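Local coordinates for protein TIR domain-containing adapter molecule 1 (Homo sapiens, PDB 4BSX) that acts as an adaptor in Toll-like receptor signalling toward interferon-beta induction and has an N-terminal helical domain structurally similar to IFIT proteins, at residues L11-D16 with R101-L106; D94-V99 with V125-S130; M116-Y121 with N145-D150. The protein carries 2 engineered substitutions. All blocks are in the same frame, centred on the assembly; numbering follows the deposited sequence.

The three contacts join neighbouring helices of a single all-helical domain, without ligand or active site. The centre of contact 1 lies about 6 Å from the centre of the chain, those of contacts 2 and 3 about 12 and 15 Å. Their own centres are 13 to 14 Å apart. Contacts 1 and 2 share helix 96-108, and contacts 2 and 3 share helix 114-130. Contacts 1 and 2 touch, Leu11 N lying 3.9 Å from Val99 CG2; contacts 1 and 3 meet where Arg101 CG comes 3.7 Å from Tyr121 OH. Glu142 of helix 136-147 reaches a residue in one segment of each contact: a salt bridge to Arg101 and hydrogen bonds with Trp97 and Tyr121.

Contact 1. Residues L11-D16 with R101-L106; sequences LPSAFD and RLYHLL
Ala14 sets its methyl against two larger side chains of helix 96-108, and the apolar part of the contact grows from there. Its CB stands 3.9 Å from CE1 of Tyr103, approaching the ring obliquely, and it is also 3.9 Å from CD1 of Leu106. The same leucine methyl comes 4.1 Å from the CA of Ala14, close against the backbone of helix 11-19. Leu106 leaves its backbone toward the other helix, and CG stays beside its own backbone N (chi1 -67°). A separate apolar touch lies one turn earlier on both helices: CD2 of Leu11 meets CD1 of Leu102 at 4.0 Å. Leu102 leaves its backbone toward helix 11-19, whereas Leu11 starts away from the partner and comes back only with its branched end.

The short axes run in nearly the same direction, 21° apart, with a closest approach of 10.7 Å. This is helix-on-helix packing between the first helix of the TRIF N-terminal domain and one much later in the chain, in a helical fold similar to that of IFIT proteins, which are built from tetratricopeptide repeats. Met49 of helix 43-53 also touches Leu102, so the interface continues into a wider buried core.

No hydrogen bond crosses between the segments, although the hydroxyl of Tyr103 reaches the start of helix 11-19, where OH lies 3.2 Å from Ser13 CB. Ala14 N is near as well, 3.4 Å from Tyr103 OH, but the angle is too poor for a hydrogen bond. The hydroxyl instead has a weak bond with Ser10 N, just before the helix, while the Ser13 hydroxyl has a weak bond to Gly8 O.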
loop_
_atom_site.group_PDB
_atom_site.type_symbol
_atom_site.label_atom_id
_atom_site.label_comp_id
_atom_site.label_asym_id
_atom_site.label_seq_id
_atom_site.Cartn_x
_atom_site.Cartn_y
_atom_site.Cartn_z
ATOM N N LEU A 11 -7.387 -2.264 -0.063
ATOM C CA LEU A 11 -6.853 -1.377 -1.068
ATOM C C LEU A 11 -7.875 -0.281 -1.339
ATOM O O LEU A 11 -7.538 0.875 -1.226
ATOM C CB LEU A 11 -6.491 -2.133 -2.343
ATOM C CG LEU A 11 -5.013 -2.184 -2.668
ATOM C CD1 LEU A 11 -4.827 -2.787 -4.036
ATOM C CD2 LEU A 11 -4.313 -0.795 -2.564
ATOM N N PRO A 12 -9.133 -0.647 -1.673
ATOM C CA PRO A 12 -10.132 0.409 -1.947
ATOM C C PRO A 12 -10.358 1.357 -0.762
ATOM O O PRO A 12 -10.590 2.544 -0.960
ATOM C CB PRO A 12 -11.437 -0.381 -2.243
ATOM C CG PRO A 12 -11.014 -1.771 -2.583
ATOM C CD PRO A 12 -9.691 -2.012 -1.855
ATOM N N SER A 13 -10.315 0.838 0.459
ATOM C CA SER A 13 -10.502 1.699 1.628
ATOM C C SER A 13 -9.327 2.655 1.837
ATOM O O SER A 13 -9.533 3.754 2.277
ATOM C CB SER A 13 -10.731 0.911 2.912
ATOM O OG SER A 13 -12.049 0.409 2.952
ATOM N N ALA A 14 -8.109 2.210 1.537
ATOM C CA ALA A 14 -6.950 3.077 1.599
ATOM C C ALA A 14 -7.113 4.190 0.570
ATOM O O ALA A 14 -6.810 5.342 0.852
ATOM C CB ALA A 14 -5.661 2.300 1.342
ATOM N N PHE A 15 -7.582 3.869 -0.625
ATOM C CA PHE A 15 -7.851 4.930 -1.621
ATOM C C PHE A 15 -8.931 5.953 -1.083
ATOM O O PHE A 15 -8.877 7.196 -1.318
ATOM C CB PHE A 15 -8.304 4.301 -2.937
ATOM C CG PHE A 15 -7.184 3.931 -3.910
ATOM C CD1 PHE A 15 -6.487 4.907 -4.609
ATOM C CD2 PHE A 15 -6.908 2.602 -4.189
ATOM C CE1 PHE A 15 -5.505 4.552 -5.545
ATOM C CE2 PHE A 15 -5.916 2.240 -5.119
ATOM C CZ PHE A 15 -5.225 3.216 -5.800
ATOM N N ASP A 16 -9.915 5.443 -0.348
ATOM C CA ASP A 16 -10.963 6.309 0.198
ATOM C C ASP A 16 -10.420 7.244 1.267
ATOM O O ASP A 16 -10.826 8.396 1.388
ATOM C CB ASP A 16 -12.126 5.490 0.758
ATOM C CG ASP A 16 -12.980 4.841 -0.354
ATOM O OD1 ASP A 16 -13.089 5.438 -1.440
ATOM O OD2 ASP A 16 -13.515 3.734 -0.148
ATOM N N ARG A 101 1.386 -2.294 5.160
ATOM C CA ARG A 101 2.419 -1.305 5.005
ATOM C C ARG A 101 1.792 0.098 4.667
ATOM O O ARG A 101 2.104 1.138 5.280
ATOM C CB ARG A 101 3.370 -1.805 3.931
ATOM C CG ARG A 101 4.408 -2.784 4.480
ATOM C CD ARG A 101 5.418 -3.307 3.437
ATOM N NE ARG A 101 6.404 -4.167 4.108
ATOM C CZ ARG A 101 7.425 -4.770 3.505
ATOM N NH1 ARG A 101 7.614 -4.611 2.202
ATOM N NH2 ARG A 101 8.265 -5.541 4.211
ATOM N N LEU A 102 0.882 0.097 3.704
ATOM C CA LEU A 102 0.090 1.247 3.386
ATOM C C LEU A 102 -0.639 1.795 4.618
ATOM O O LEU A 102 -0.599 2.986 4.884
ATOM C CB LEU A 102 -0.886 0.911 2.274
ATOM C CG LEU A 102 -0.248 0.594 0.915
ATOM C CD1 LEU A 102 -1.372 0.339 -0.074
ATOM C CD2 LEU A 102 0.699 1.704 0.416
ATOM N N TYR A 103 -1.279 0.937 5.394
ATOM C CA TYR A 103 -2.018 1.439 6.530
ATOM C C TYR A 103 -1.101 1.949 7.599
ATOM O O TYR A 103 -1.489 2.834 8.394
ATOM C CB TYR A 103 -2.979 0.415 7.079
ATOM C CG TYR A 103 -4.364 0.558 6.466
ATOM C CD1 TYR A 103 -4.603 0.126 5.180
ATOM C CD2 TYR A 103 -5.398 1.159 7.152
ATOM C CE1 TYR A 103 -5.815 0.249 4.602
ATOM C CE2 TYR A 103 -6.648 1.291 6.566
ATOM C CZ TYR A 103 -6.845 0.829 5.288
ATOM O OH TYR A 103 -8.069 0.932 4.664
ATOM N N HIS A 104 0.123 1.419 7.632
ATOM C CA HIS A 104 1.052 1.932 8.587
ATOM C C HIS A 104 1.363 3.412 8.278
ATOM O O HIS A 104 1.328 4.246 9.168
ATOM C CB HIS A 104 2.327 1.120 8.597
ATOM C CG HIS A 104 3.421 1.789 9.332
ATOM N ND1 HIS A 104 3.355 2.033 10.689
ATOM C CD2 HIS A 104 4.592 2.317 8.904
ATOM C CE1 HIS A 104 4.459 2.651 11.071
ATOM N NE2 HIS A 104 5.224 2.840 10.007
ATOM N N LEU A 105 1.677 3.714 7.018
ATOM C CA LEU A 105 1.948 5.085 6.589
ATOM C C LEU A 105 0.718 5.960 6.815
ATOM O O LEU A 105 0.840 7.084 7.345
ATOM C CB LEU A 105 2.424 5.153 5.118
ATOM C CG LEU A 105 3.622 4.209 4.844
ATOM C CD1 LEU A 105 4.010 4.078 3.337
ATOM C CD2 LEU A 105 4.798 4.620 5.659
ATOM N N LEU A 106 -0.464 5.460 6.456
ATOM C CA LEU A 106 -1.665 6.260 6.645
ATOM C C LEU A 106 -1.883 6.644 8.131
ATOM O O LEU A 106 -2.219 7.801 8.443
ATOM C CB LEU A 106 -2.879 5.550 6.084
ATOM C CG LEU A 106 -2.919 5.367 4.568
ATOM C CD1 LEU A 106 -4.131 4.524 4.207
ATOM C CD2 LEU A 106 -2.958 6.698 3.855
#

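Contact 2. Residues D94-V99 with V125-S130; sequences DVSWAV and VRTLSS
Thr127 faces the start of helix 96-108, and its branches divide the work between Ser96 and Asp94. At the root of the side chain, CB comes 3.7 Å from Ser96 OG. One branch, OG1, is anti to the carbonyl carbon of its own residue (chi1 -65°); it lies 3.9 Å from Ser96 OG, without a hydrogen bond, and bonds back to Glu123 O one turn earlier in its own helix. The other branch, CG2, reaches Asp94. It meets the carboxylate tip to tip, 3.1 Å from OD2 and 3.3 Å from OD1 of Asp94, a tight approach of a methyl group to two oxygens.

Those oxygens have their polar partners elsewhere. OD1 of Asp94 receives weak bonds from both N and OG of Ser96, the first closing an Asx turn across Val95, which occupies the N-cap position. OD2 forms a salt bridge with Arg131, just beyond the segment 125-130. The carboxylate is thus held from two quarters while it rests on the threonine methyl, and its charge, close to the first turn of a helix, would probably be favourable to that helix end.

Beside this polar patch lies the apolar one. Leu128 crosses Trp97 at about a right angle, CD2 standing 3.9 Å from CZ3 of the indole. The indole nitrogen is turned to another helix, where NE1 of Trp97 bonds to Glu142. Leu136 and Leu139 of helix 136-147 also touch Leu128, extending the apolar patch into the next helix. The beginning of one helix thus lies against the far end of its successor, as expected of an antiparallel pair and consistent with the helical hairpins of tetratricopeptide-repeat folds.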
loop_
_atom_site.group_PDB
_atom_site.type_symbol
_atom_site.label_atom_id
_atom_site.label_comp_id
_atom_site.label_asym_id
_atom_site.label_seq_id
_atom_site.Cartn_x
_atom_site.Cartn_y
_atom_site.Cartn_z
ATOM N N ASP A 94 -2.004 -11.807 -3.444
ATOM C CA ASP A 94 -2.271 -11.508 -2.049
ATOM C C ASP A 94 -1.761 -10.092 -1.785
ATOM O O ASP A 94 -0.601 -9.811 -2.042
ATOM C CB ASP A 94 -1.460 -12.485 -1.200
ATOM C CG ASP A 94 -1.605 -12.237 0.268
ATOM O OD1 ASP A 94 -2.659 -11.687 0.676
ATOM O OD2 ASP A 94 -0.662 -12.617 0.999
ATOM N N VAL A 95 -2.636 -9.204 -1.310
ATOM C CA VAL A 95 -2.272 -7.805 -1.095
ATOM C C VAL A 95 -2.128 -7.463 0.398
ATOM O O VAL A 95 -1.926 -6.317 0.754
ATOM C CB VAL A 95 -3.288 -6.813 -1.784
ATOM C CG1 VAL A 95 -3.430 -7.134 -3.264
ATOM C CG2 VAL A 95 -4.650 -6.754 -1.028
ATOM N N SER A 96 -2.221 -8.445 1.282
ATOM C CA SER A 96 -2.453 -8.136 2.692
ATOM C C SER A 96 -1.248 -7.427 3.348
ATOM O O SER A 96 -1.424 -6.554 4.210
ATOM C CB SER A 96 -2.822 -9.415 3.442
ATOM O OG SER A 96 -1.710 -10.306 3.483
ATOM N N TRP A 97 -0.039 -7.758 2.892
ATOM C CA TRP A 97 1.194 -7.249 3.488
ATOM C C TRP A 97 1.383 -5.809 3.002
ATOM O O TRP A 97 1.660 -4.901 3.765
ATOM C CB TRP A 97 2.397 -8.129 3.098
ATOM C CG TRP A 97 3.658 -7.905 3.940
ATOM C CD1 TRP A 97 3.941 -6.834 4.739
ATOM C CD2 TRP A 97 4.780 -8.796 4.062
ATOM N NE1 TRP A 97 5.170 -6.999 5.347
ATOM C CE2 TRP A 97 5.705 -8.194 4.945
ATOM C CE3 TRP A 97 5.092 -10.047 3.510
ATOM C CZ2 TRP A 97 6.928 -8.799 5.284
ATOM C CZ3 TRP A 97 6.308 -10.636 3.830
ATOM C CH2 TRP A 97 7.205 -10.020 4.721
ATOM N N ALA A 98 1.239 -5.637 1.701
ATOM C CA ALA A 98 1.234 -4.335 1.086
ATOM C C ALA A 98 0.200 -3.447 1.759
ATOM O O ALA A 98 0.463 -2.300 2.111
ATOM C CB ALA A 98 0.919 -4.483 -0.391
ATOM N N VAL A 99 -0.996 -3.981 1.952
ATOM C CA VAL A 99 -2.048 -3.208 2.602
ATOM C C VAL A 99 -1.636 -2.817 4.037
ATOM O O VAL A 99 -1.771 -1.648 4.407
ATOM C CB VAL A 99 -3.428 -3.908 2.500
ATOM C CG1 VAL A 99 -4.445 -3.305 3.478
ATOM C CG2 VAL A 99 -3.963 -3.818 1.062
ATOM N N VAL A 125 -0.911 -11.531 8.755
ATOM C CA VAL A 125 -0.201 -12.586 9.477
ATOM C C VAL A 125 -1.013 -13.867 9.273
ATOM O O VAL A 125 -0.462 -14.903 8.919
ATOM C CB VAL A 125 0.003 -12.224 10.970
ATOM C CG1 VAL A 125 0.351 -13.448 11.784
ATOM C CG2 VAL A 125 1.087 -11.184 11.121
ATOM N N ARG A 126 -2.340 -13.744 9.406
ATOM C CA ARG A 126 -3.273 -14.822 9.096
ATOM C C ARG A 126 -3.091 -15.327 7.684
ATOM O O ARG A 126 -2.952 -16.506 7.466
ATOM C CB ARG A 126 -4.696 -14.334 9.279
ATOM C CG ARG A 126 -5.739 -15.429 9.406
ATOM C CD ARG A 126 -7.083 -14.799 9.660
ATOM N NE ARG A 126 -6.932 -13.745 10.659
ATOM C CZ ARG A 126 -7.708 -12.676 10.747
ATOM N NH1 ARG A 126 -8.712 -12.524 9.898
ATOM N NH2 ARG A 126 -7.475 -11.764 11.687
ATOM N N THR A 127 -3.071 -14.436 6.716
ATOM C CA THR A 127 -2.868 -14.841 5.336
ATOM C C THR A 127 -1.555 -15.654 5.130
ATOM O O THR A 127 -1.608 -16.761 4.607
ATOM C CB THR A 127 -2.922 -13.622 4.430
ATOM O OG1 THR A 127 -4.233 -13.073 4.474
ATOM C CG2 THR A 127 -2.617 -13.994 3.010
ATOM N N LEU A 128 -0.403 -15.133 5.558
ATOM C CA LEU A 128 0.862 -15.844 5.373
ATOM C C LEU A 128 0.887 -17.214 6.122
ATOM O O LEU A 128 1.467 -18.170 5.660
ATOM C CB LEU A 128 2.062 -14.952 5.769
ATOM C CG LEU A 128 2.633 -14.070 4.640
ATOM C CD1 LEU A 128 1.668 -12.960 4.315
ATOM C CD2 LEU A 128 4.011 -13.530 4.956
ATOM N N SER A 129 0.240 -17.293 7.273
ATOM C CA SER A 129 0.145 -18.537 8.007
ATOM C C SER A 129 -0.604 -19.617 7.273
ATOM O O SER A 129 -0.215 -20.791 7.293
ATOM C CB SER A 129 -0.559 -18.294 9.336
ATOM O OG SER A 129 0.333 -17.594 10.182
ATOM N N SER A 130 -1.701 -19.220 6.650
ATOM C CA SER A 130 -2.598 -20.140 6.054
ATOM C C SER A 130 -1.902 -20.852 4.906
ATOM O O SER A 130 -2.367 -21.900 4.430
ATOM C CB SER A 130 -3.865 -19.399 5.545
ATOM O OG SER A 130 -3.592 -18.665 4.343
#

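Contact 3. Residues M116-Y121 with N145-D150; sequences MRDVAY and NRCGWD. Engineered in segment 116-121: Met116 (natural residue Leu).
The C-terminal end of helix 136-147 packs against helix 114-130 here, with Arg117, Asp118 and Tyr121 meeting Arg146, Cys147 and Trp149. Arg146 O points at one face of the Arg117 guanidinium, over its centre, with CZ 3.2 Å away and no hydrogen bond between them. OD1 of Asp118 lies in the plane at the guanidinium edge and takes weak bonds from both NE and NH2, a salt bridge of 3.4 Å from NH2. OD2 of Asp118 accepts a weak bond from Trp149 NE1 at 3.4 Å, close to the indole plane. Cys147 SG lies 3.7 Å from Tyr121 CD2, in an oblique sulfur-aromatic contact. The phenol OH is bonded to Glu142, with Arg146 NH1 nearby. An alanine in place of Arg117 would probably leave the Asp118 carboxylate without its salt-bridge mate and the Arg146 carbonyl without the positive group it faces. Beyond Cys147 the chain turns through Gly148, whose phi of 87° takes it out of the helix; a glycine of positive phi is a familiar ending for a helix, here closing helix 136-147, the last in the modelled chain.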
loop_
_atom_site.group_PDB
_atom_site.type_symbol
_atom_site.label_atom_id
_atom_site.label_comp_id
_atom_site.label_asym_id
_atom_site.label_seq_id
_atom_site.Cartn_x
_atom_site.Cartn_y
_atom_site.Cartn_z
HETATM N N MSE A 116 -6.473 0.523 12.806
HETATM C CA MSE A 116 -6.689 0.007 11.447
HETATM C C MSE A 116 -5.393 -0.590 10.905
HETATM O O MSE A 116 -5.417 -1.595 10.207
HETATM C CB MSE A 116 -7.226 1.074 10.484
HETATM C CG MSE A 116 -8.760 1.333 10.522
HETATM SE SE MSE A 116 -9.915 -0.293 10.447
HETATM C CE MSE A 116 -10.088 -0.707 12.375
ATOM N N ARG A 117 -4.262 0.008 11.256
ATOM C CA ARG A 117 -2.978 -0.604 10.950
ATOM C C ARG A 117 -2.838 -1.977 11.595
ATOM O O ARG A 117 -2.261 -2.879 10.997
ATOM C CB ARG A 117 -1.848 0.263 11.461
ATOM C CG ARG A 117 -0.467 -0.365 11.265
ATOM C CD ARG A 117 0.559 0.340 12.110
ATOM N NE ARG A 117 0.141 0.285 13.499
ATOM C CZ ARG A 117 0.379 1.229 14.398
ATOM N NH1 ARG A 117 1.070 2.319 14.069
ATOM N NH2 ARG A 117 -0.083 1.066 15.634
ATOM N N ASP A 118 -3.321 -2.101 12.833
ATOM C CA ASP A 118 -3.145 -3.313 13.635
ATOM C C ASP A 118 -3.917 -4.444 12.995
ATOM O O ASP A 118 -3.412 -5.560 12.803
ATOM C CB ASP A 118 -3.689 -3.095 15.059
ATOM C CG ASP A 118 -2.784 -2.220 15.921
ATOM O OD1 ASP A 118 -1.638 -1.917 15.516
ATOM O OD2 ASP A 118 -3.207 -1.864 17.035
ATOM N N VAL A 119 -5.169 -4.153 12.691
ATOM C CA VAL A 119 -6.038 -5.110 12.024
ATOM C C VAL A 119 -5.390 -5.574 10.717
ATOM O O VAL A 119 -5.363 -6.770 10.440
ATOM C CB VAL A 119 -7.411 -4.498 11.737
ATOM C CG1 VAL A 119 -8.240 -5.404 10.824
ATOM C CG2 VAL A 119 -8.136 -4.235 13.038
ATOM N N ALA A 120 -4.842 -4.647 9.927
ATOM C CA ALA A 120 -4.139 -5.016 8.676
ATOM C C ALA A 120 -2.899 -5.949 8.883
ATOM O O ALA A 120 -2.734 -6.939 8.149
ATOM C CB ALA A 120 -3.772 -3.738 7.859
ATOM N N TYR A 121 -2.048 -5.667 9.876
ATOM C CA TYR A 121 -0.931 -6.563 10.146
ATOM C C TYR A 121 -1.449 -7.970 10.543
ATOM O O TYR A 121 -0.932 -8.982 10.103
ATOM C CB TYR A 121 0.082 -5.960 11.141
ATOM C CG TYR A 121 1.170 -5.165 10.388
ATOM C CD1 TYR A 121 2.032 -5.805 9.573
ATOM C CD2 TYR A 121 1.244 -3.780 10.428
ATOM C CE1 TYR A 121 2.951 -5.164 8.858
ATOM C CE2 TYR A 121 2.197 -3.110 9.695
ATOM C CZ TYR A 121 3.049 -3.824 8.908
ATOM O OH TYR A 121 4.064 -3.259 8.156
ATOM N N ASN A 145 7.042 -4.592 15.533
ATOM C CA ASN A 145 7.750 -3.325 15.528
ATOM C C ASN A 145 6.881 -2.136 15.134
ATOM O O ASN A 145 7.032 -1.051 15.689
ATOM C CB ASN A 145 8.925 -3.429 14.551
ATOM C CG ASN A 145 9.755 -2.175 14.492
ATOM O OD1 ASN A 145 9.475 -1.272 13.704
ATOM N ND2 ASN A 145 10.812 -2.121 15.315
ATOM N N ARG A 146 5.989 -2.320 14.158
ATOM C CA ARG A 146 5.179 -1.187 13.677
ATOM C C ARG A 146 3.929 -1.055 14.508
ATOM O O ARG A 146 3.364 0.022 14.592
ATOM C CB ARG A 146 4.778 -1.302 12.200
ATOM C CG ARG A 146 5.950 -1.526 11.206
ATOM C CD ARG A 146 6.563 -0.253 10.644
ATOM N NE ARG A 146 7.487 -0.519 9.533
ATOM C CZ ARG A 146 7.123 -0.743 8.261
ATOM N NH1 ARG A 146 5.830 -0.756 7.877
ATOM N NH2 ARG A 146 8.067 -0.978 7.346
ATOM N N CYS A 147 3.482 -2.126 15.143
ATOM C CA CYS A 147 2.211 -2.032 15.852
ATOM C C CYS A 147 2.384 -1.699 17.319
ATOM O O CYS A 147 1.404 -1.359 17.992
ATOM C CB CYS A 147 1.387 -3.302 15.670
ATOM S SG CYS A 147 0.671 -3.422 14.027
ATOM N N GLY A 148 3.634 -1.778 17.792
ATOM C CA GLY A 148 4.010 -1.379 19.147
ATOM C C GLY A 148 3.851 -2.491 20.184
ATOM O O GLY A 148 4.069 -2.276 21.388
ATOM N N TRP A 149 3.473 -3.681 19.708
ATOM C CA TRP A 149 3.134 -4.800 20.582
ATOM C C TRP A 149 2.987 -6.088 19.778
ATOM O O TRP A 149 2.886 -6.044 18.552
ATOM C CB TRP A 149 1.833 -4.499 21.348
ATOM C CG TRP A 149 0.623 -4.201 20.470
ATOM C CD1 TRP A 149 0.363 -3.036 19.796
ATOM C CD2 TRP A 149 -0.490 -5.072 20.206
ATOM N NE1 TRP A 149 -0.837 -3.131 19.117
ATOM C CE2 TRP A 149 -1.377 -4.370 19.352
ATOM C CE3 TRP A 149 -0.821 -6.374 20.602
ATOM C CZ2 TRP A 149 -2.559 -4.925 18.899
ATOM C CZ3 TRP A 149 -2.003 -6.925 20.143
ATOM C CH2 TRP A 149 -2.855 -6.202 19.302
ATOM N N ASP A 150 2.973 -7.225 20.470
ATOM C CA ASP A 150 2.791 -8.522 19.821
ATOM C C ASP A 150 1.582 -8.532 18.886
ATOM O O ASP A 150 0.437 -8.600 19.342
ATOM C CB ASP A 150 2.604 -9.605 20.876
ATOM C CG ASP A 150 3.907 -10.210 21.331
ATOM O OD1 ASP A 150 4.337 -11.202 20.702
ATOM O OD2 ASP A 150 4.481 -9.709 22.326
#